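Local coordinates for protein 4-hydroxy-tetrahydrodipicolinate synthase (Methylacidiphilum fumariolicum SolV, PDB 6T3T) that probably catalyses the condensation of pyruvate with aspartate beta-semialdehyde to 4-hydroxy-tetrahydrodipicolinate, a step of lysine biosynthesis, and forms a homotetramer built as a dimer of dimers, at residues 17-25 with 55-66; 210-218 with 289-300. All coordinates share one frame; numbering follows the deposited sequence.

Interaction 1 of 2, residues 17-25 with 55-66; sequences GQIDRKALE and EHIELVRLTAEI
The guanidinium of Arg21 carries Leu62 CD2 and Glu58 OE2 over one face; the carboxylate plane of Glu58 lies only 20° from its own. Arg21 NH2 and Glu58 OE2 are 3.7 Å apart, a long salt bridge of charges alone, since no N-H points at the oxygen. Glu58 OE1 instead lies close to the plane of the Arg61 guanidinium, 2.7 Å from Arg61 NH2, so one carboxylate serves two arginines.

The contact belongs to the outer layer of a TIM barrel, where helices 21-32 and 53-67 follow the first two barrel strands; their segments cross at -48°. Ile19, just before the first helix, drives CD1 to 3.6 Å from Leu59 CG, while its CG2, anti to the backbone N, meets Leu62 CD1. Further along, Leu24 CD2 rests 3.8 Å from Leu62 CB, and the side chains of Glu25 and Ile66 cross at about a right angle, Ile66 CD1 lying 3.5 Å from Glu25 CG. With Ile19 cut back to an alanine, the CD1 and CG2 contacts go, and a gap is likely to open beside Leu59 and Leu62.

Asp20 N-caps helix 21-32, its OD1 accepting from Ala23 N. Glu55 gives OE1 to a salt bridge with Arg268, while one water joins its OE2 to Gly17 O, weakly at that end. A second water bridges the segments too, accepting from Ile19 N at 3.0 Å and donating to Glu55 OE2.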
loop_
_atom_site.group_PDB
_atom_site.type_symbol
_atom_site.label_atom_id
_atom_site.label_comp_id
_atom_site.label_asym_id
_atom_site.label_seq_id
_atom_site.Cartn_x
_atom_site.Cartn_y
_atom_site.Cartn_z
ATOM N N GLY A 17 -33.949 -0.301 -19.133
ATOM C CA GLY A 17 -34.094 -0.428 -17.705
ATOM C C GLY A 17 -34.498 -1.786 -17.217
ATOM O O GLY A 17 -34.740 -1.961 -16.021
ATOM N N GLN A 18 -34.509 -2.790 -18.080
ATOM C CA GLN A 18 -34.937 -4.118 -17.640
ATOM C C GLN A 18 -33.966 -5.139 -18.211
ATOM O O GLN A 18 -33.158 -4.819 -19.096
ATOM C CB GLN A 18 -36.375 -4.369 -18.095
ATOM C CG GLN A 18 -37.349 -3.337 -17.507
ATOM C CD GLN A 18 -38.674 -3.214 -18.267
ATOM O OE1 GLN A 18 -39.000 -4.027 -19.155
ATOM N NE2 GLN A 18 -39.472 -2.191 -17.928
ATOM N N ILE A 19 -34.045 -6.366 -17.695
ATOM C CA ILE A 19 -33.236 -7.463 -18.215
ATOM C C ILE A 19 -33.558 -7.665 -19.690
ATOM O O ILE A 19 -34.726 -7.706 -20.087
ATOM C CB ILE A 19 -33.479 -8.748 -17.409
ATOM C CG1 ILE A 19 -33.013 -8.580 -15.966
ATOM C CG2 ILE A 19 -32.768 -9.944 -18.045
ATOM C CD1 ILE A 19 -33.484 -9.703 -15.050
ATOM N N ASP A 20 -32.516 -7.723 -20.519
ATOM C CA ASP A 20 -32.635 -7.972 -21.952
ATOM C C ASP A 20 -32.565 -9.486 -22.186
ATOM O O ASP A 20 -31.477 -10.077 -22.207
ATOM C CB ASP A 20 -31.541 -7.225 -22.711
ATOM C CG ASP A 20 -31.695 -7.332 -24.224
ATOM O OD1 ASP A 20 -32.439 -8.223 -24.707
ATOM O OD2 ASP A 20 -31.057 -6.522 -24.932
ATOM N N ARG A 21 -33.733 -10.118 -22.363
ATOM C CA ARG A 21 -33.779 -11.581 -22.409
ATOM C C ARG A 21 -33.194 -12.129 -23.702
ATOM O O ARG A 21 -32.505 -13.150 -23.691
ATOM C CB ARG A 21 -35.216 -12.082 -22.259
ATOM C CG ARG A 21 -35.851 -11.741 -20.938
ATOM C CD ARG A 21 -37.158 -12.497 -20.717
ATOM N NE ARG A 21 -37.747 -12.062 -19.456
ATOM C CZ ARG A 21 -38.702 -12.711 -18.800
ATOM N NH1 ARG A 21 -39.199 -13.847 -19.282
ATOM N NH2 ARG A 21 -39.157 -12.213 -17.653
ATOM N N LYS A 22 -33.457 -11.460 -24.816
ATOM C CA LYS A 22 -32.891 -11.888 -26.084
ATOM C C LYS A 22 -31.367 -11.789 -26.071
ATOM O O LYS A 22 -30.672 -12.703 -26.529
ATOM C CB LYS A 22 -33.493 -11.069 -27.219
ATOM C CG LYS A 22 -33.037 -11.526 -28.604
ATOM C CD LYS A 22 -33.505 -12.955 -28.912
ATOM C CE LYS A 22 -32.426 -13.785 -29.631
ATOM N NZ LYS A 22 -31.460 -14.384 -28.646
ATOM N N ALA A 23 -30.826 -10.685 -25.546
ATOM C CA ALA A 23 -29.374 -10.536 -25.475
ATOM C C ALA A 23 -28.768 -11.595 -24.571
ATOM O O ALA A 23 -27.700 -12.144 -24.866
ATOM C CB ALA A 23 -29.012 -9.146 -24.982
ATOM N N LEU A 24 -29.440 -11.891 -23.463
ATOM C CA LEU A 24 -28.955 -12.918 -22.554
ATOM C C LEU A 24 -28.921 -14.277 -23.242
ATOM O O LEU A 24 -27.942 -15.022 -23.115
ATOM C CB LEU A 24 -29.836 -12.959 -21.301
ATOM C CG LEU A 24 -29.461 -13.955 -20.208
ATOM C CD1 LEU A 24 -28.044 -13.720 -19.701
ATOM C CD2 LEU A 24 -30.463 -13.874 -19.081
ATOM N N GLU A 25 -30.002 -14.632 -23.941
ATOM C CA GLU A 25 -30.035 -15.889 -24.668
ATOM C C GLU A 25 -28.906 -15.949 -25.687
ATOM O O GLU A 25 -28.232 -16.973 -25.823
ATOM C CB GLU A 25 -31.391 -16.074 -25.351
ATOM C CG GLU A 25 -32.550 -16.199 -24.390
ATOM C CD GLU A 25 -33.923 -15.991 -25.044
ATOM O OE1 GLU A 25 -33.999 -15.823 -26.284
ATOM O OE2 GLU A 25 -34.930 -15.979 -24.301
ATOM N N GLU A 55 -34.968 -8.998 -9.653
ATOM C CA GLU A 55 -34.106 -9.078 -10.819
ATOM C C GLU A 55 -32.970 -10.076 -10.580
ATOM O O GLU A 55 -32.639 -10.857 -11.472
ATOM C CB GLU A 55 -33.549 -7.703 -11.167
ATOM C CG GLU A 55 -34.487 -6.902 -12.019
ATOM C CD GLU A 55 -34.041 -5.479 -12.163
ATOM O OE1 GLU A 55 -33.476 -4.931 -11.203
ATOM O OE2 GLU A 55 -34.237 -4.909 -13.249
ATOM N N HIS A 56 -32.374 -10.075 -9.378
ATOM C CA HIS A 56 -31.326 -11.039 -9.025
ATOM C C HIS A 56 -31.816 -12.476 -9.200
ATOM O O HIS A 56 -31.129 -13.324 -9.778
ATOM C CB HIS A 56 -30.877 -10.820 -7.578
ATOM C CG HIS A 56 -29.568 -11.465 -7.230
ATOM N ND1 HIS A 56 -28.485 -10.745 -6.764
ATOM C CD2 HIS A 56 -29.169 -12.761 -7.263
ATOM C CE1 HIS A 56 -27.480 -11.571 -6.523
ATOM N NE2 HIS A 56 -27.869 -12.798 -6.820
ATOM N N ILE A 57 -33.010 -12.760 -8.689
ATOM C CA ILE A 57 -33.574 -14.096 -8.801
ATOM C C ILE A 57 -33.879 -14.415 -10.254
ATOM O O ILE A 57 -33.597 -15.520 -10.725
ATOM C CB ILE A 57 -34.837 -14.214 -7.920
ATOM C CG1 ILE A 57 -34.489 -13.934 -6.458
ATOM C CG2 ILE A 57 -35.455 -15.594 -8.057
ATOM C CD1 ILE A 57 -33.265 -14.652 -5.990
ATOM N N GLU A 58 -34.416 -13.444 -10.999
ATOM C CA GLU A 58 -34.819 -13.690 -12.385
ATOM C C GLU A 58 -33.632 -13.956 -13.312
ATOM O O GLU A 58 -33.732 -14.785 -14.224
ATOM C CB GLU A 58 -35.634 -12.514 -12.918
ATOM C CG GLU A 58 -36.283 -12.797 -14.263
ATOM C CD GLU A 58 -37.302 -13.944 -14.202
ATOM O OE1 GLU A 58 -37.835 -14.239 -13.101
ATOM O OE2 GLU A 58 -37.578 -14.546 -15.261
ATOM N N LEU A 59 -32.520 -13.250 -13.130
ATOM C CA LEU A 59 -31.359 -13.509 -13.981
ATOM C C LEU A 59 -30.835 -14.916 -13.756
ATOM O O LEU A 59 -30.498 -15.626 -14.718
ATOM C CB LEU A 59 -30.253 -12.486 -13.702
ATOM C CG LEU A 59 -30.235 -11.216 -14.561
ATOM C CD1 LEU A 59 -29.568 -10.081 -13.807
ATOM C CD2 LEU A 59 -29.531 -11.443 -15.919
ATOM N N VAL A 60 -30.843 -15.374 -12.497
ATOM C CA VAL A 60 -30.381 -16.729 -12.231
ATOM C C VAL A 60 -31.344 -17.747 -12.823
ATOM O O VAL A 60 -30.924 -18.745 -13.426
ATOM C CB VAL A 60 -30.191 -16.943 -10.725
ATOM C CG1 VAL A 60 -29.825 -18.426 -10.435
ATOM C CG2 VAL A 60 -29.132 -16.005 -10.243
ATOM N N ARG A 61 -32.642 -17.486 -12.713
ATOM C CA ARG A 61 -33.631 -18.402 -13.268
ATOM C C ARG A 61 -33.540 -18.456 -14.785
ATOM O O ARG A 61 -33.604 -19.540 -15.377
ATOM C CB ARG A 61 -35.041 -18.003 -12.828
ATOM C CG ARG A 61 -36.076 -19.098 -13.047
ATOM C CD ARG A 61 -37.255 -18.868 -12.134
ATOM N NE ARG A 61 -37.434 -17.440 -11.940
ATOM C CZ ARG A 61 -37.798 -16.876 -10.790
ATOM N NH1 ARG A 61 -37.993 -17.625 -9.704
ATOM N NH2 ARG A 61 -37.928 -15.553 -10.732
ATOM N N LEU A 62 -33.437 -17.288 -15.431
ATOM C CA LEU A 62 -33.335 -17.252 -16.886
ATOM C C LEU A 62 -32.111 -18.001 -17.371
ATOM O O LEU A 62 -32.178 -18.740 -18.358
ATOM C CB LEU A 62 -33.252 -15.814 -17.372
ATOM C CG LEU A 62 -34.566 -15.070 -17.406
ATOM C CD1 LEU A 62 -34.262 -13.575 -17.461
ATOM C CD2 LEU A 62 -35.386 -15.540 -18.601
ATOM N N THR A 63 -30.975 -17.794 -16.696
ATOM C CA THR A 63 -29.753 -18.503 -17.040
ATOM C C THR A 63 -29.961 -20.011 -16.936
ATOM O O THR A 63 -29.596 -20.753 -17.848
ATOM C CB THR A 63 -28.598 -18.038 -16.145
ATOM O OG1 THR A 63 -28.417 -16.618 -16.281
ATOM C CG2 THR A 63 -27.300 -18.757 -16.519
ATOM N N ALA A 64 -30.579 -20.478 -15.843
ATOM C CA ALA A 64 -30.833 -21.910 -15.706
ATOM C C ALA A 64 -31.767 -22.393 -16.791
ATOM O O ALA A 64 -31.529 -23.440 -17.398
ATOM C CB ALA A 64 -31.405 -22.255 -14.329
ATOM N N GLU A 65 -32.839 -21.638 -17.060
ATOM C CA GLU A 65 -33.786 -22.067 -18.081
ATOM C C GLU A 65 -33.137 -22.138 -19.452
ATOM O O GLU A 65 -33.308 -23.136 -20.161
ATOM C CB GLU A 65 -34.977 -21.128 -18.132
ATOM C CG GLU A 65 -35.946 -21.412 -17.035
ATOM C CD GLU A 65 -36.845 -20.247 -16.798
ATOM O OE1 GLU A 65 -37.551 -20.263 -15.773
ATOM O OE2 GLU A 65 -36.852 -19.328 -17.644
ATOM N N ILE A 66 -32.349 -21.113 -19.819
ATOM C CA ILE A 66 -31.717 -21.083 -21.143
ATOM C C ILE A 66 -30.680 -22.189 -21.270
ATOM O O ILE A 66 -30.689 -22.949 -22.240
ATOM C CB ILE A 66 -31.087 -19.704 -21.423
ATOM C CG1 ILE A 66 -32.172 -18.652 -21.679
ATOM C CG2 ILE A 66 -30.126 -19.777 -22.603
ATOM C CD1 ILE A 66 -31.801 -17.268 -21.107
HETATM O O HOH W 1 -36.329 -2.513 -13.131
HETATM O O HOH W 2 -35.774 -6.455 -15.295
#

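Interaction 2 of 2, residues 210-218 with 289-300; sequences LFPRPVSAL and TKEKLAKVEHLW
Trp300 CG sits between its own backbone N and carbonyl carbon (chi1 53°), a turn that lays the indole against Pro214, whereas Phe211 CG stands anti to its carbonyl carbon (chi1 -60°) and presents the phenyl ring to Leu293. Two CH-pi contacts result. Pro214 CG lies 3.9 Å from the centroid of the five-membered ring of Trp300, and Leu293 CD1 is 4.0 Å from the centroid of Phe211, each over a face. Leu293 works with both branches, its CD2 touching Pro214 CB at 3.8 Å.

Glu297 CA covers the other face of the indole. Trp300 NE1 donates to Leu293 O at 2.9 Å, which ties the tail back onto the end of its helix and fixes the ring's rotation; Val296 N reaches the same oxygen from the opposite face. Ala217 CB comes within 3.5 Å of Trp300 CB, in close apolar contact. At the Phe211 edge lies Lys290 CG, while the ammonium of Lys290 pairs with Glu260.

The contact thus joins helix 212-223, which follows the last barrel strand, to the C-terminal helix 276-295 and its tail; Leu240 and Leu233 of helix 227-243 touch it, and Val215 turns to strand 5-9.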
loop_
_atom_site.group_PDB
_atom_site.type_symbol
_atom_site.label_atom_id
_atom_site.label_comp_id
_atom_site.label_asym_id
_atom_site.label_seq_id
_atom_site.Cartn_x
_atom_site.Cartn_y
_atom_site.Cartn_z
ATOM N N LEU A 210 -16.276 -12.049 -24.358
ATOM C CA LEU A 210 -15.970 -11.588 -25.694
ATOM C C LEU A 210 -15.340 -12.674 -26.538
ATOM O O LEU A 210 -15.744 -12.867 -27.690
ATOM C CB LEU A 210 -15.019 -10.392 -25.627
ATOM C CG LEU A 210 -15.559 -9.063 -25.094
ATOM C CD1 LEU A 210 -14.378 -8.154 -24.756
ATOM C CD2 LEU A 210 -16.523 -8.369 -26.112
ATOM N N PHE A 211 -14.386 -13.409 -25.961
ATOM C CA PHE A 211 -13.585 -14.401 -26.680
ATOM C C PHE A 211 -13.613 -15.710 -25.900
ATOM O O PHE A 211 -12.595 -16.136 -25.336
ATOM C CB PHE A 211 -12.158 -13.897 -26.900
ATOM C CG PHE A 211 -12.090 -12.627 -27.694
ATOM C CD1 PHE A 211 -12.289 -12.646 -29.068
ATOM C CD2 PHE A 211 -11.854 -11.407 -27.064
ATOM C CE1 PHE A 211 -12.237 -11.469 -29.822
ATOM C CE2 PHE A 211 -11.821 -10.205 -27.805
ATOM C CZ PHE A 211 -12.004 -10.247 -29.200
ATOM N N PRO A 212 -14.774 -16.378 -25.858
ATOM C CA PRO A 212 -14.878 -17.634 -25.086
ATOM C C PRO A 212 -13.941 -18.737 -25.559
ATOM O O PRO A 212 -13.271 -19.364 -24.740
ATOM C CB PRO A 212 -16.363 -18.028 -25.267
ATOM C CG PRO A 212 -16.792 -17.348 -26.512
ATOM C CD PRO A 212 -16.048 -16.023 -26.512
ATOM N N ARG A 213 -13.862 -18.999 -26.857
ATOM C CA ARG A 213 -12.980 -20.079 -27.303
ATOM C C ARG A 213 -11.509 -19.814 -27.027
ATOM O O ARG A 213 -10.831 -20.731 -26.534
ATOM C CB ARG A 213 -13.166 -20.364 -28.791
ATOM C CG ARG A 213 -13.936 -21.600 -29.135
ATOM C CD ARG A 213 -13.776 -21.949 -30.611
ATOM N NE ARG A 213 -13.729 -23.378 -30.803
ATOM C CZ ARG A 213 -14.777 -24.086 -31.205
ATOM N NH1 ARG A 213 -14.678 -25.387 -31.349
ATOM N NH2 ARG A 213 -15.924 -23.481 -31.465
ATOM N N PRO A 214 -10.937 -18.642 -27.358
ATOM C CA PRO A 214 -9.514 -18.419 -27.033
ATOM C C PRO A 214 -9.193 -18.456 -25.539
ATOM O O PRO A 214 -8.143 -18.980 -25.150
ATOM C CB PRO A 214 -9.247 -17.044 -27.660
ATOM C CG PRO A 214 -10.227 -16.951 -28.775
ATOM C CD PRO A 214 -11.474 -17.525 -28.154
ATOM N N VAL A 215 -10.036 -17.861 -24.693
ATOM C CA VAL A 215 -9.766 -17.856 -23.255
ATOM C C VAL A 215 -9.809 -19.272 -22.699
ATOM O O VAL A 215 -8.957 -19.667 -21.896
ATOM C CB VAL A 215 -10.761 -16.938 -22.517
ATOM C CG1 VAL A 215 -10.706 -17.178 -21.026
ATOM C CG2 VAL A 215 -10.455 -15.476 -22.821
ATOM N N SER A 216 -10.846 -20.035 -23.066
ATOM C CA SER A 216 -10.935 -21.426 -22.628
ATOM C C SER A 216 -9.818 -22.282 -23.225
ATOM O O SER A 216 -9.345 -23.225 -22.575
ATOM C CB SER A 216 -12.321 -21.981 -22.975
ATOM O OG SER A 216 -12.439 -22.220 -24.362
ATOM N N ALA A 217 -9.388 -21.989 -24.460
ATOM C CA ALA A 217 -8.248 -22.714 -25.018
ATOM C C ALA A 217 -6.979 -22.422 -24.223
ATOM O O ALA A 217 -6.155 -23.318 -24.000
ATOM C CB ALA A 217 -8.039 -22.346 -26.484
ATOM N N LEU A 218 -6.828 -21.185 -23.755
ATOM C CA LEU A 218 -5.658 -20.843 -22.955
ATOM C C LEU A 218 -5.525 -21.787 -21.770
ATOM O O LEU A 218 -4.438 -22.321 -21.499
ATOM C CB LEU A 218 -5.736 -19.382 -22.509
ATOM C CG LEU A 218 -4.477 -18.699 -21.939
ATOM C CD1 LEU A 218 -4.527 -17.185 -22.111
ATOM C CD2 LEU A 218 -4.350 -19.002 -20.482
ATOM N N THR A 289 -6.787 -7.106 -31.146
ATOM C CA THR A 289 -6.900 -8.449 -30.586
ATOM C C THR A 289 -7.542 -9.419 -31.567
ATOM O O THR A 289 -7.127 -10.585 -31.675
ATOM C CB THR A 289 -7.704 -8.387 -29.297
ATOM O OG1 THR A 289 -7.021 -7.530 -28.384
ATOM C CG2 THR A 289 -7.862 -9.796 -28.681
ATOM N N LYS A 290 -8.575 -8.962 -32.266
ATOM C CA LYS A 290 -9.271 -9.828 -33.207
ATOM C C LYS A 290 -8.341 -10.298 -34.303
ATOM O O LYS A 290 -8.280 -11.497 -34.614
ATOM C CB LYS A 290 -10.452 -9.082 -33.808
ATOM C CG LYS A 290 -11.501 -8.759 -32.793
ATOM C CD LYS A 290 -12.799 -8.388 -33.466
ATOM C CE LYS A 290 -13.726 -7.740 -32.426
ATOM N NZ LYS A 290 -15.101 -7.473 -32.943
ATOM N N GLU A 291 -7.579 -9.362 -34.884
ATOM C CA GLU A 291 -6.647 -9.735 -35.938
ATOM C C GLU A 291 -5.523 -10.615 -35.390
ATOM O O GLU A 291 -5.147 -11.604 -36.028
ATOM C CB GLU A 291 -6.115 -8.502 -36.668
ATOM C CG GLU A 291 -4.926 -8.864 -37.527
ATOM C CD GLU A 291 -5.281 -9.883 -38.640
ATOM O OE1 GLU A 291 -4.411 -10.117 -39.514
ATOM O OE2 GLU A 291 -6.431 -10.419 -38.680
ATOM N N LYS A 292 -4.992 -10.301 -34.204
ATOM C CA LYS A 292 -3.913 -11.133 -33.665
ATOM C C LYS A 292 -4.401 -12.554 -33.361
ATOM O O LYS A 292 -3.688 -13.532 -33.621
ATOM C CB LYS A 292 -3.336 -10.500 -32.405
ATOM C CG LYS A 292 -2.594 -9.154 -32.590
ATOM C CD LYS A 292 -2.286 -8.591 -31.207
ATOM C CE LYS A 292 -1.282 -7.424 -31.242
ATOM N NZ LYS A 292 -0.889 -6.984 -29.848
ATOM N N LEU A 293 -5.614 -12.688 -32.811
ATOM C CA LEU A 293 -6.194 -14.003 -32.566
ATOM C C LEU A 293 -6.359 -14.796 -33.864
ATOM O O LEU A 293 -6.168 -16.022 -33.884
ATOM C CB LEU A 293 -7.547 -13.851 -31.870
ATOM C CG LEU A 293 -7.456 -13.586 -30.371
ATOM C CD1 LEU A 293 -8.806 -13.241 -29.808
ATOM C CD2 LEU A 293 -6.883 -14.829 -29.685
ATOM N N ALA A 294 -6.724 -14.112 -34.959
ATOM C CA ALA A 294 -6.875 -14.801 -36.236
ATOM C C ALA A 294 -5.540 -15.376 -36.704
ATOM O O ALA A 294 -5.502 -16.467 -37.273
ATOM C CB ALA A 294 -7.467 -13.857 -37.283
ATOM N N LYS A 295 -4.432 -14.715 -36.376
ATOM C CA LYS A 295 -3.123 -15.178 -36.806
ATOM C C LYS A 295 -2.622 -16.351 -35.974
ATOM O O LYS A 295 -1.679 -17.029 -36.401
ATOM C CB LYS A 295 -2.104 -14.039 -36.730
ATOM C CG LYS A 295 -2.389 -12.919 -37.736
ATOM C CD LYS A 295 -1.632 -11.634 -37.413
ATOM C CE LYS A 295 -0.129 -11.776 -37.536
ATOM N NZ LYS A 295 0.521 -10.442 -37.695
ATOM N N VAL A 296 -3.209 -16.602 -34.802
ATOM C CA VAL A 296 -2.827 -17.772 -34.012
ATOM C C VAL A 296 -4.037 -18.682 -33.873
ATOM O O VAL A 296 -4.196 -19.363 -32.854
ATOM C CB VAL A 296 -2.229 -17.411 -32.634
ATOM C CG1 VAL A 296 -0.878 -16.705 -32.808
ATOM C CG2 VAL A 296 -3.187 -16.573 -31.798
ATOM N N GLU A 297 -4.881 -18.714 -34.911
ATOM C CA GLU A 297 -6.129 -19.462 -34.831
ATOM C C GLU A 297 -5.888 -20.945 -34.581
ATOM O O GLU A 297 -6.700 -21.594 -33.920
ATOM C CB GLU A 297 -6.948 -19.272 -36.109
ATOM C CG GLU A 297 -8.144 -20.188 -36.197
ATOM C CD GLU A 297 -9.229 -19.675 -37.142
ATOM O OE1 GLU A 297 -9.106 -18.520 -37.609
ATOM O OE2 GLU A 297 -10.221 -20.416 -37.392
ATOM N N HIS A 298 -4.748 -21.480 -35.026
ATOM C CA HIS A 298 -4.467 -22.888 -34.793
ATOM C C HIS A 298 -4.333 -23.220 -33.310
ATOM O O HIS A 298 -4.420 -24.396 -32.943
ATOM C CB HIS A 298 -3.191 -23.301 -35.543
ATOM C CG HIS A 298 -1.921 -22.734 -34.962
ATOM N ND1 HIS A 298 -1.572 -21.402 -35.079
ATOM C CD2 HIS A 298 -0.898 -23.326 -34.297
ATOM C CE1 HIS A 298 -0.404 -21.196 -34.494
ATOM N NE2 HIS A 298 0.030 -22.348 -34.017
ATOM N N LEU A 299 -4.129 -22.217 -32.450
ATOM C CA LEU A 299 -3.996 -22.480 -31.016
ATOM C C LEU A 299 -5.344 -22.661 -30.321
ATOM O O LEU A 299 -5.410 -23.307 -29.273
ATOM C CB LEU A 299 -3.226 -21.350 -30.333
ATOM C CG LEU A 299 -1.821 -21.026 -30.841
ATOM C CD1 LEU A 299 -1.241 -19.782 -30.145
ATOM C CD2 LEU A 299 -0.886 -22.236 -30.686
ATOM N N TRP A 300 -6.428 -22.089 -30.846
ATOM C CA TRP A 300 -7.667 -22.072 -30.073
ATOM C C TRP A 300 -8.909 -22.565 -30.795
ATOM O O TRP A 300 -9.904 -22.847 -30.112
ATOM C CB TRP A 300 -7.947 -20.653 -29.540
ATOM C CG TRP A 300 -7.925 -19.563 -30.602
ATOM C CD1 TRP A 300 -6.870 -18.766 -30.946
ATOM C CD2 TRP A 300 -9.018 -19.157 -31.423
ATOM N NE1 TRP A 300 -7.245 -17.891 -31.936
ATOM C CE2 TRP A 300 -8.560 -18.113 -32.246
ATOM C CE3 TRP A 300 -10.348 -19.578 -31.537
ATOM C CZ2 TRP A 300 -9.385 -17.473 -33.176
ATOM C CZ3 TRP A 300 -11.173 -18.950 -32.466
ATOM C CH2 TRP A 300 -10.683 -17.904 -33.277
#

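Interaction 1 closes before interaction 2 opens along the chain. Their centres are 28 Å apart and their nearest atoms about 11 Å, so they do not touch, and they share no helix. What they share is the eight-stranded barrel: interaction 1 pairs the helices that follow strands 5-9 and 38-40, neighbours in the sheet, whereas helix 212-223 of interaction 2 follows strand 202-205, the last of the eight. The first therefore holds together adjacent parts of the barrel's helical coat, and the second fastens the helical C-terminal region to that coat. Interaction 2 lies away from the predicted catalytic sites; Leu59 of interaction 1 is about 11 Å from Thr45, a predicted pyruvate-binding residue, side chain to side chain.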